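Local coordinates for periplasmic binding protein component of an ABC type zinc uptake transporter (Synechocystis sp., PDB 1PQ4), which binds zinc in the periplasm and probably delivers it to an ABC-type zinc uptake transporter, at residues P138-A149 with L167-N178; S8-L16 with D267-S275. All blocks are in the same frame, centred on the assembly; numbering follows the deposited sequence.

Interaction 1 of 2, residues P138-A149 with L167-N178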
loop_
_atom_site.group_PDB
_atom_site.type_symbol
_atom_site.label_atom_id
_atom_site.label_comp_id
_atom_site.label_asym_id
_atom_site.label_seq_id
_atom_site.Cartn_x
_atom_site.Cartn_y
_atom_site.Cartn_z
ATOM N N PRO A 138 -5.850 -0.293 -7.512
ATOM C CA PRO A 138 -5.617 -1.204 -8.667
ATOM C C PRO A 138 -5.272 -0.401 -9.953
ATOM O O PRO A 138 -4.476 -0.840 -10.774
ATOM C CB PRO A 138 -6.973 -1.915 -8.870
ATOM C CG PRO A 138 -7.530 -1.983 -7.431
ATOM C CD PRO A 138 -7.146 -0.563 -6.860
ATOM N N THR A 139 -5.891 0.755 -10.090
ATOM C CA THR A 139 -5.671 1.606 -11.276
ATOM C C THR A 139 -4.208 2.041 -11.352
ATOM O O THR A 139 -3.567 1.911 -12.386
ATOM C CB THR A 139 -6.650 2.804 -11.194
ATOM O OG1 THR A 139 -7.961 2.279 -11.421
ATOM C CG2 THR A 139 -6.387 3.881 -12.266
ATOM N N LEU A 140 -3.675 2.520 -10.238
ATOM C CA LEU A 140 -2.287 2.957 -10.217
ATOM C C LEU A 140 -1.347 1.761 -10.240
ATOM O O LEU A 140 -0.221 1.856 -10.724
ATOM C CB LEU A 140 -2.056 3.838 -8.982
ATOM C CG LEU A 140 -2.672 5.223 -9.008
ATOM C CD1 LEU A 140 -4.157 5.122 -9.155
ATOM C CD2 LEU A 140 -2.340 5.940 -7.659
ATOM N N VAL A 141 -1.798 0.600 -9.765
ATOM C CA VAL A 141 -0.886 -0.534 -9.832
ATOM C C VAL A 141 -0.669 -0.971 -11.271
ATOM O O VAL A 141 0.346 -1.575 -11.578
ATOM C CB VAL A 141 -1.389 -1.720 -8.905
ATOM C CG1 VAL A 141 -0.602 -3.024 -9.154
ATOM C CG2 VAL A 141 -1.122 -1.274 -7.426
ATOM N N LYS A 142 -1.673 -0.767 -12.131
ATOM C CA LYS A 142 -1.433 -1.049 -13.559
ATOM C C LYS A 142 -0.203 -0.290 -14.044
ATOM O O LYS A 142 0.586 -0.831 -14.785
ATOM C CB LYS A 142 -2.585 -0.576 -14.461
ATOM C CG LYS A 142 -3.892 -1.342 -14.209
ATOM C CD LYS A 142 -4.965 -0.851 -15.204
ATOM C CE LYS A 142 -6.342 -1.465 -14.930
ATOM N NZ LYS A 142 -7.261 -1.130 -16.090
ATOM N N ARG A 143 -0.092 0.975 -13.663
ATOM C CA ARG A 143 1.078 1.785 -14.069
ATOM C C ARG A 143 2.331 1.264 -13.423
ATOM O O ARG A 143 3.364 1.175 -14.092
ATOM C CB ARG A 143 0.900 3.254 -13.661
ATOM C CG ARG A 143 -0.458 3.826 -13.985
ATOM C CD ARG A 143 -0.703 3.781 -15.461
ATOM N NE ARG A 143 -1.879 4.542 -15.870
ATOM C CZ ARG A 143 -1.994 5.117 -17.066
ATOM N NH1 ARG A 143 -1.001 5.016 -17.950
ATOM N NH2 ARG A 143 -3.101 5.779 -17.389
ATOM N N GLN A 144 2.274 0.914 -12.112
ATOM C CA GLN A 144 3.494 0.394 -11.471
ATOM C C GLN A 144 3.945 -0.881 -12.139
ATOM O O GLN A 144 5.136 -1.082 -12.387
ATOM C CB GLN A 144 3.246 0.138 -9.978
ATOM C CG GLN A 144 3.008 1.428 -9.167
ATOM C CD GLN A 144 2.188 1.162 -7.902
ATOM O OE1 GLN A 144 2.641 0.467 -7.000
ATOM N NE2 GLN A 144 0.973 1.712 -7.852
ATOM N N ALA A 145 2.985 -1.756 -12.430
ATOM C CA ALA A 145 3.312 -3.018 -13.053
ATOM C C ALA A 145 3.973 -2.839 -14.425
ATOM O O ALA A 145 4.900 -3.579 -14.763
ATOM C CB ALA A 145 2.012 -3.900 -13.227
ATOM N N THR A 146 3.422 -1.924 -15.218
ATOM C CA THR A 146 3.983 -1.669 -16.561
ATOM C C THR A 146 5.452 -1.205 -16.459
ATOM O O THR A 146 6.319 -1.714 -17.139
ATOM C CB THR A 146 3.120 -0.647 -17.273
ATOM O OG1 THR A 146 1.811 -1.197 -17.385
ATOM C CG2 THR A 146 3.667 -0.312 -18.682
ATOM N N THR A 147 5.721 -0.283 -15.541
ATOM C CA THR A 147 7.060 0.258 -15.331
ATOM C C THR A 147 7.957 -0.867 -14.891
ATOM O O THR A 147 9.063 -1.039 -15.401
ATOM C CB THR A 147 7.022 1.386 -14.260
ATOM O OG1 THR A 147 6.222 2.476 -14.747
ATOM C CG2 THR A 147 8.453 1.893 -13.922
ATOM N N ILE A 148 7.496 -1.674 -13.936
ATOM C CA ILE A 148 8.355 -2.760 -13.488
ATOM C C ILE A 148 8.704 -3.771 -14.591
ATOM O O ILE A 148 9.878 -4.175 -14.745
ATOM C CB ILE A 148 7.697 -3.479 -12.269
ATOM C CG1 ILE A 148 7.552 -2.477 -11.092
ATOM C CG2 ILE A 148 8.526 -4.698 -11.890
ATOM C CD1 ILE A 148 6.678 -2.962 -9.941
ATOM N N ALA A 149 7.696 -4.204 -15.351
ATOM C CA ALA A 149 7.935 -5.201 -16.397
ATOM C C ALA A 149 8.912 -4.630 -17.437
ATOM O O ALA A 149 9.829 -5.311 -17.869
ATOM C CB ALA A 149 6.602 -5.587 -17.083
ATOM N N LEU A 167 2.865 -9.539 -17.822
ATOM C CA LEU A 167 2.322 -8.206 -17.519
ATOM C C LEU A 167 0.905 -8.127 -18.011
ATOM O O LEU A 167 -0.003 -7.639 -17.315
ATOM C CB LEU A 167 3.124 -7.119 -18.258
ATOM C CG LEU A 167 3.225 -5.612 -17.906
ATOM C CD1 LEU A 167 3.005 -4.785 -19.159
ATOM C CD2 LEU A 167 2.350 -5.154 -16.778
ATOM N N ALA A 168 0.710 -8.593 -19.242
ATOM C CA ALA A 168 -0.646 -8.540 -19.823
ATOM C C ALA A 168 -1.651 -9.310 -18.940
ATOM O O ALA A 168 -2.779 -8.841 -18.729
ATOM C CB ALA A 168 -0.632 -9.120 -21.293
ATOM N N ALA A 169 -1.237 -10.483 -18.448
ATOM C CA ALA A 169 -2.092 -11.281 -17.581
ATOM C C ALA A 169 -2.415 -10.480 -16.325
ATOM O O ALA A 169 -3.569 -10.361 -15.898
ATOM C CB ALA A 169 -1.375 -12.624 -17.205
ATOM N N PHE A 170 -1.383 -9.915 -15.706
ATOM C CA PHE A 170 -1.648 -9.129 -14.492
ATOM C C PHE A 170 -2.506 -7.881 -14.769
ATOM O O PHE A 170 -3.369 -7.568 -13.959
ATOM C CB PHE A 170 -0.303 -8.734 -13.833
ATOM C CG PHE A 170 -0.440 -8.099 -12.459
ATOM C CD1 PHE A 170 0.508 -7.172 -12.034
ATOM C CD2 PHE A 170 -1.458 -8.484 -11.585
ATOM C CE1 PHE A 170 0.435 -6.641 -10.749
ATOM C CE2 PHE A 170 -1.551 -7.976 -10.327
ATOM C CZ PHE A 170 -0.601 -7.044 -9.895
ATOM N N LEU A 171 -2.305 -7.143 -15.885
ATOM C CA LEU A 171 -3.169 -5.964 -16.121
ATOM C C LEU A 171 -4.642 -6.369 -16.274
ATOM O O LEU A 171 -5.538 -5.664 -15.812
ATOM C CB LEU A 171 -2.760 -5.172 -17.390
ATOM C CG LEU A 171 -1.338 -4.556 -17.298
ATOM C CD1 LEU A 171 -0.895 -3.993 -18.702
ATOM C CD2 LEU A 171 -1.339 -3.449 -16.186
ATOM N N ALA A 172 -4.899 -7.506 -16.926
ATOM C CA ALA A 172 -6.303 -7.950 -17.106
ATOM C C ALA A 172 -6.919 -8.336 -15.741
ATOM O O ALA A 172 -8.106 -8.102 -15.487
ATOM C CB ALA A 172 -6.325 -9.156 -18.087
ATOM N N GLU A 173 -6.122 -8.981 -14.890
ATOM C CA GLU A 173 -6.580 -9.333 -13.551
ATOM C C GLU A 173 -6.890 -8.040 -12.804
ATOM O O GLU A 173 -7.858 -7.957 -12.053
ATOM C CB GLU A 173 -5.490 -10.063 -12.740
ATOM C CG GLU A 173 -5.105 -11.465 -13.162
ATOM C CD GLU A 173 -3.886 -11.977 -12.356
ATOM O OE1 GLU A 173 -3.885 -11.886 -11.109
ATOM O OE2 GLU A 173 -2.916 -12.467 -12.978
ATOM N N LEU A 174 -6.037 -7.033 -12.962
ATOM C CA LEU A 174 -6.288 -5.779 -12.244
ATOM C C LEU A 174 -7.608 -5.119 -12.671
ATOM O O LEU A 174 -8.290 -4.512 -11.841
ATOM C CB LEU A 174 -5.095 -4.786 -12.439
ATOM C CG LEU A 174 -3.830 -5.292 -11.697
ATOM C CD1 LEU A 174 -2.545 -4.615 -12.217
ATOM C CD2 LEU A 174 -4.020 -4.987 -10.222
ATOM N N GLU A 175 -7.951 -5.173 -13.969
ATOM C CA GLU A 175 -9.208 -4.564 -14.423
ATOM C C GLU A 175 -10.370 -5.328 -13.848
ATOM O O GLU A 175 -11.363 -4.752 -13.432
ATOM C CB GLU A 175 -9.335 -4.575 -15.959
ATOM C CG GLU A 175 -9.266 -3.191 -16.526
ATOM C CD GLU A 175 -10.252 -2.255 -15.851
ATOM O OE1 GLU A 175 -11.432 -2.226 -16.255
ATOM O OE2 GLU A 175 -9.859 -1.561 -14.895
ATOM N N ARG A 176 -10.245 -6.638 -13.819
ATOM C CA ARG A 176 -11.320 -7.470 -13.259
ATOM C C ARG A 176 -11.480 -7.160 -11.745
ATOM O O ARG A 176 -12.581 -6.937 -11.259
ATOM C CB ARG A 176 -10.989 -8.940 -13.525
ATOM C CG ARG A 176 -11.928 -9.951 -12.895
ATOM C CD ARG A 176 -11.048 -11.129 -12.585
ATOM N NE ARG A 176 -11.677 -12.254 -11.922
ATOM C CZ ARG A 176 -10.974 -13.269 -11.433
ATOM N NH1 ARG A 176 -9.648 -13.252 -11.554
ATOM N NH2 ARG A 176 -11.583 -14.289 -10.832
ATOM N N LEU A 177 -10.359 -7.053 -11.031
ATOM C CA LEU A 177 -10.400 -6.693 -9.607
ATOM C C LEU A 177 -11.034 -5.328 -9.425
ATOM O O LEU A 177 -11.873 -5.111 -8.541
ATOM C CB LEU A 177 -8.993 -6.679 -9.065
ATOM C CG LEU A 177 -8.870 -6.245 -7.603
ATOM C CD1 LEU A 177 -9.519 -7.289 -6.695
ATOM C CD2 LEU A 177 -7.380 -6.173 -7.266
ATOM N N ASN A 178 -10.634 -4.376 -10.272
ATOM C CA ASN A 178 -11.195 -3.040 -10.194
ATOM C C ASN A 178 -12.723 -3.020 -10.342
ATOM O O ASN A 178 -13.435 -2.285 -9.622
ATOM C CB ASN A 178 -10.546 -2.150 -11.279
ATOM C CG ASN A 178 -11.105 -0.736 -11.289
ATOM O OD1 ASN A 178 -11.142 -0.057 -10.263
ATOM N ND2 ASN A 178 -11.528 -0.281 -12.461
#
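Leu-167 opens this antiparallel helix-helix packing against Ala-149, in the helices packed against helix 10-20 and helix 273-288 of a family 9 solute-binding protein; helix 160-185 is probably the long backbone helix characteristic of the family. The axes of the two segments come within 9.4 Å of each other, their directions 173° apart. Leu-167 CG presses on Ala-149 CB at 3.5 Å, tighter than usual for two carbons, while its CD2 lies against Ala-145 and the backbone of Thr-146. Phe-170 CD1 takes Ala-145 CB at 3.8 Å and its CE1 and CZ lie near Val-141 CG1, both meeting the ring obliquely; Leu-174 CD1 of its own helix sits over the centre of one ring face. Leu-171 lays CD2 across CB of Lys-142 and near Lys-142 O, a carbonyl that also accepts from Thr-146 N and OG1, which come from opposite faces of its plane. Leu-174 CD1 meets Val-141 CG1 at 4.0 Å, the side chains at a right angle; those of Leu-174 and Lys-142 run past each other in opposite directions. Extended beyond CG (chi2 -177°), that lysine carries its ammonium to the bent Glu-175: Lys-142 NZ meets Glu-175 OE2 at 2.9 Å, a salt bridge whose hydrogen bond is weak. Leu-177 CD2 abuts Pro-138 CG. Asn-178 OD1 is hydrogen-bonded to Tyr-207 OH, and Asn-178 ND2 reaches Glu-175 OE2 on the syn side at 3.2 Å.

Interaction 2 of 2, residues S8-L16 with D267-S275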
loop_
_atom_site.group_PDB
_atom_site.type_symbol
_atom_site.label_atom_id
_atom_site.label_comp_id
_atom_site.label_asym_id
_atom_site.label_seq_id
_atom_site.Cartn_x
_atom_site.Cartn_y
_atom_site.Cartn_z
ATOM N N SER A 8 10.590 -3.009 -1.373
ATOM C CA SER A 8 10.395 -2.372 -0.075
ATOM C C SER A 8 9.353 -3.022 0.824
ATOM O O SER A 8 9.632 -3.301 1.975
ATOM C CB SER A 8 10.018 -0.902 -0.263
ATOM O OG SER A 8 11.126 -0.157 -0.753
ATOM N N ILE A 9 8.176 -3.333 0.279
ATOM C CA ILE A 9 7.106 -3.848 1.159
ATOM C C ILE A 9 6.462 -5.090 0.608
ATOM O O ILE A 9 6.529 -5.350 -0.597
ATOM C CB ILE A 9 6.055 -2.737 1.420
ATOM C CG1 ILE A 9 5.589 -2.134 0.081
ATOM C CG2 ILE A 9 6.662 -1.636 2.266
ATOM C CD1 ILE A 9 4.283 -1.346 0.156
ATOM N N PRO A 10 5.824 -5.896 1.492
ATOM C CA PRO A 10 5.186 -7.147 1.072
ATOM C C PRO A 10 4.285 -7.104 -0.162
ATOM O O PRO A 10 4.401 -7.981 -1.016
ATOM C CB PRO A 10 4.420 -7.639 2.369
ATOM C CG PRO A 10 5.318 -7.000 3.508
ATOM C CD PRO A 10 5.648 -5.631 2.932
ATOM N N PRO A 11 3.394 -6.101 -0.275
ATOM C CA PRO A 11 2.527 -6.079 -1.473
ATOM C C PRO A 11 3.345 -6.099 -2.782
ATOM O O PRO A 11 2.907 -6.630 -3.797
ATOM C CB PRO A 11 1.774 -4.764 -1.331
ATOM C CG PRO A 11 1.772 -4.505 0.123
ATOM C CD PRO A 11 3.064 -4.988 0.634
ATOM N N GLN A 12 4.528 -5.492 -2.756
ATOM C CA GLN A 12 5.343 -5.467 -3.970
ATOM C C GLN A 12 5.828 -6.844 -4.331
ATOM O O GLN A 12 6.146 -7.110 -5.481
ATOM C CB GLN A 12 6.537 -4.536 -3.789
ATOM C CG GLN A 12 6.149 -3.099 -3.806
ATOM C CD GLN A 12 7.375 -2.239 -3.581
ATOM O OE1 GLN A 12 8.001 -2.336 -2.515
ATOM N NE2 GLN A 12 7.734 -1.411 -4.584
ATOM N N GLN A 13 5.870 -7.757 -3.365
ATOM C CA GLN A 13 6.340 -9.081 -3.711
ATOM C C GLN A 13 5.247 -9.731 -4.558
ATOM O O GLN A 13 5.526 -10.556 -5.420
ATOM C CB GLN A 13 6.566 -9.890 -2.416
ATOM C CG GLN A 13 6.980 -11.313 -2.643
ATOM C CD GLN A 13 5.823 -12.276 -2.613
ATOM O OE1 GLN A 13 5.913 -13.388 -3.136
ATOM N NE2 GLN A 13 4.741 -11.875 -2.005
ATOM N N TYR A 14 3.995 -9.399 -4.242
ATOM C CA TYR A 14 2.867 -9.933 -4.998
ATOM C C TYR A 14 2.987 -9.447 -6.486
ATOM O O TYR A 14 2.821 -10.219 -7.429
ATOM C CB TYR A 14 1.567 -9.410 -4.391
ATOM C CG TYR A 14 0.304 -9.909 -5.069
ATOM C CD1 TYR A 14 -0.282 -11.129 -4.690
ATOM C CD2 TYR A 14 -0.292 -9.181 -6.098
ATOM C CE1 TYR A 14 -1.418 -11.600 -5.316
ATOM C CE2 TYR A 14 -1.446 -9.655 -6.765
ATOM C CZ TYR A 14 -1.988 -10.872 -6.346
ATOM O OH TYR A 14 -3.086 -11.387 -6.957
ATOM N N PHE A 15 3.247 -8.161 -6.655
ATOM C CA PHE A 15 3.367 -7.570 -7.991
ATOM C C PHE A 15 4.525 -8.245 -8.716
ATOM O O PHE A 15 4.410 -8.619 -9.881
ATOM C CB PHE A 15 3.683 -6.090 -7.891
ATOM C CG PHE A 15 2.682 -5.279 -7.119
ATOM C CD1 PHE A 15 3.055 -3.994 -6.659
ATOM C CD2 PHE A 15 1.401 -5.744 -6.858
ATOM C CE1 PHE A 15 2.169 -3.195 -5.949
ATOM C CE2 PHE A 15 0.473 -4.942 -6.139
ATOM C CZ PHE A 15 0.858 -3.677 -5.683
ATOM N N LEU A 16 5.662 -8.379 -8.037
ATOM C CA LEU A 16 6.805 -9.006 -8.684
ATOM C C LEU A 16 6.570 -10.449 -9.051
ATOM O O LEU A 16 7.051 -10.917 -10.111
ATOM C CB LEU A 16 8.073 -8.912 -7.822
ATOM C CG LEU A 16 8.897 -7.635 -8.088
ATOM C CD1 LEU A 16 9.548 -7.703 -9.473
ATOM C CD2 LEU A 16 7.965 -6.401 -8.047
ATOM N N ASP A 267 -5.302 -4.158 6.708
ATOM C CA ASP A 267 -3.856 -4.346 6.638
ATOM C C ASP A 267 -3.348 -3.741 5.320
ATOM O O ASP A 267 -3.482 -4.355 4.257
ATOM C CB ASP A 267 -3.512 -5.825 6.636
ATOM C CG ASP A 267 -2.035 -6.055 6.733
ATOM O OD1 ASP A 267 -1.253 -5.058 6.618
ATOM O OD2 ASP A 267 -1.650 -7.235 6.914
ATOM N N PRO A 268 -2.796 -2.537 5.369
ATOM C CA PRO A 268 -2.296 -1.957 4.102
ATOM C C PRO A 268 -1.056 -2.682 3.545
ATOM O O PRO A 268 -0.705 -2.495 2.376
ATOM C CB PRO A 268 -2.009 -0.502 4.481
ATOM C CG PRO A 268 -1.536 -0.630 5.911
ATOM C CD PRO A 268 -2.592 -1.618 6.505
ATOM N N LEU A 269 -0.406 -3.535 4.358
ATOM C CA LEU A 269 0.817 -4.222 3.925
ATOM C C LEU A 269 0.669 -5.712 3.672
ATOM O O LEU A 269 1.669 -6.435 3.582
ATOM C CB LEU A 269 1.984 -4.039 4.939
ATOM C CG LEU A 269 2.365 -2.596 5.276
ATOM C CD1 LEU A 269 3.656 -2.589 6.160
ATOM C CD2 LEU A 269 2.624 -1.826 3.970
ATOM N N ALA A 270 -0.560 -6.176 3.537
ATOM C CA ALA A 270 -0.791 -7.603 3.266
ATOM C C ALA A 270 -0.088 -8.050 1.974
ATOM O O ALA A 270 -0.177 -7.357 0.956
ATOM C CB ALA A 270 -2.308 -7.874 3.137
ATOM N N ALA A 271 0.565 -9.214 2.003
ATOM C CA ALA A 271 1.246 -9.728 0.823
ATOM C C ALA A 271 0.240 -10.370 -0.142
ATOM O O ALA A 271 0.485 -10.422 -1.334
ATOM C CB ALA A 271 2.322 -10.759 1.217
ATOM N N ASP A 272 -0.894 -10.845 0.380
ATOM C CA ASP A 272 -1.934 -11.540 -0.440
ATOM C C ASP A 272 -2.777 -10.376 -0.871
ATOM O O ASP A 272 -3.942 -10.241 -0.514
ATOM C CB ASP A 272 -2.683 -12.521 0.504
ATOM C CG ASP A 272 -3.630 -13.466 -0.229
ATOM O OD1 ASP A 272 -3.379 -13.815 -1.397
ATOM O OD2 ASP A 272 -4.634 -13.893 0.387
ATOM N N TRP A 273 -2.150 -9.518 -1.691
ATOM C CA TRP A 273 -2.715 -8.226 -2.082
ATOM C C TRP A 273 -4.102 -8.170 -2.663
ATOM O O TRP A 273 -4.892 -7.326 -2.274
ATOM C CB TRP A 273 -1.705 -7.484 -3.034
ATOM C CG TRP A 273 -2.094 -6.123 -3.440
ATOM C CD1 TRP A 273 -1.866 -4.943 -2.771
ATOM C CD2 TRP A 273 -2.769 -5.782 -4.654
ATOM N NE1 TRP A 273 -2.384 -3.863 -3.533
ATOM C CE2 TRP A 273 -2.927 -4.374 -4.682
ATOM C CE3 TRP A 273 -3.250 -6.540 -5.733
ATOM C CZ2 TRP A 273 -3.541 -3.718 -5.738
ATOM C CZ3 TRP A 273 -3.866 -5.862 -6.797
ATOM C CH2 TRP A 273 -4.003 -4.478 -6.784
ATOM N N SER A 274 -4.384 -9.043 -3.620
ATOM C CA SER A 274 -5.692 -9.003 -4.263
ATOM C C SER A 274 -6.828 -9.439 -3.321
ATOM O O SER A 274 -7.855 -8.773 -3.193
ATOM C CB SER A 274 -5.650 -9.878 -5.535
ATOM O OG SER A 274 -6.867 -9.713 -6.224
ATOM N N SER A 275 -6.651 -10.572 -2.662
ATOM C CA SER A 275 -7.704 -11.010 -1.744
ATOM C C SER A 275 -7.809 -10.056 -0.568
ATOM O O SER A 275 -8.895 -9.828 -0.065
ATOM C CB SER A 275 -7.465 -12.465 -1.299
ATOM O OG SER A 275 -6.357 -12.546 -0.443
HETATM O O HOH W 1 2.158 -12.496 -2.311
#
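Trp-273 turns one indole face to Phe-15: CE2 of Phe-15 stands 3.6 Å above the indole plane, an edge-to-face pair with the Phe-15 ring at 81° to the five-membered ring. Over the centre of one Phe-15 face lies Pro-11 O. The Tyr-14 ring carries Trp-273 CB on one face, a CH-pi contact 4.0 Å from the centroid, with Ser-274 N near the rim of that face; Phe-15 CD2 and a water lie at its edge. With CG opposite the backbone N (chi1 -179°), Tyr-14 extends across Trp-273 until Tyr-14 OH meets Ser-274 CB at 3.3 Å. Replacing this tyrosine with an alanine would probably uncover Trp-273 CB and open a gap beside Ser-274. Pro-11 CB touches Trp-273 CD1 at 3.9 Å, and Pro-10 CB rests on Leu-269 O (3.2 Å) and Ala-271 CB. Thus the start of helix 10-20 meets the type I turn 267-270, which an Asx turn overlaps, Asp-267 OD1 accepting from Leu-269 N. Pro-268 in this turn approaches the zinc ligands His-133 and His-197. A hydrogen bond from Trp-273 NE1 to Trp-135 O fixes the indole from outside. With no direct hydrogen bond and one water bridging Gln-13 NE2 and Ala-271 O, the contact rests chiefly on aromatic and proline packing.

From the N terminus, the chain leaves strand 3-7 and enters helix 10-20, the first half of interaction 2. It then completes the four-stranded sheet and comes, past His-133, to helix 138-155. Interaction 1 closes a short helical hairpin here, with 17 residues between its segments. The second domain's strands follow, and only after strand 262-266 does the turn into helix 273-288 close interaction 2, whose 250-residue loop encloses the hairpin. The two contacts meet directly: Trp-273 lies on Leu-174 and Leu-177, and Phe-15 on Val-141. Together they tie the N-terminal sheet domain, the hairpin and the C-terminal helix to one another; of the two, only interaction 2 borders the zinc site.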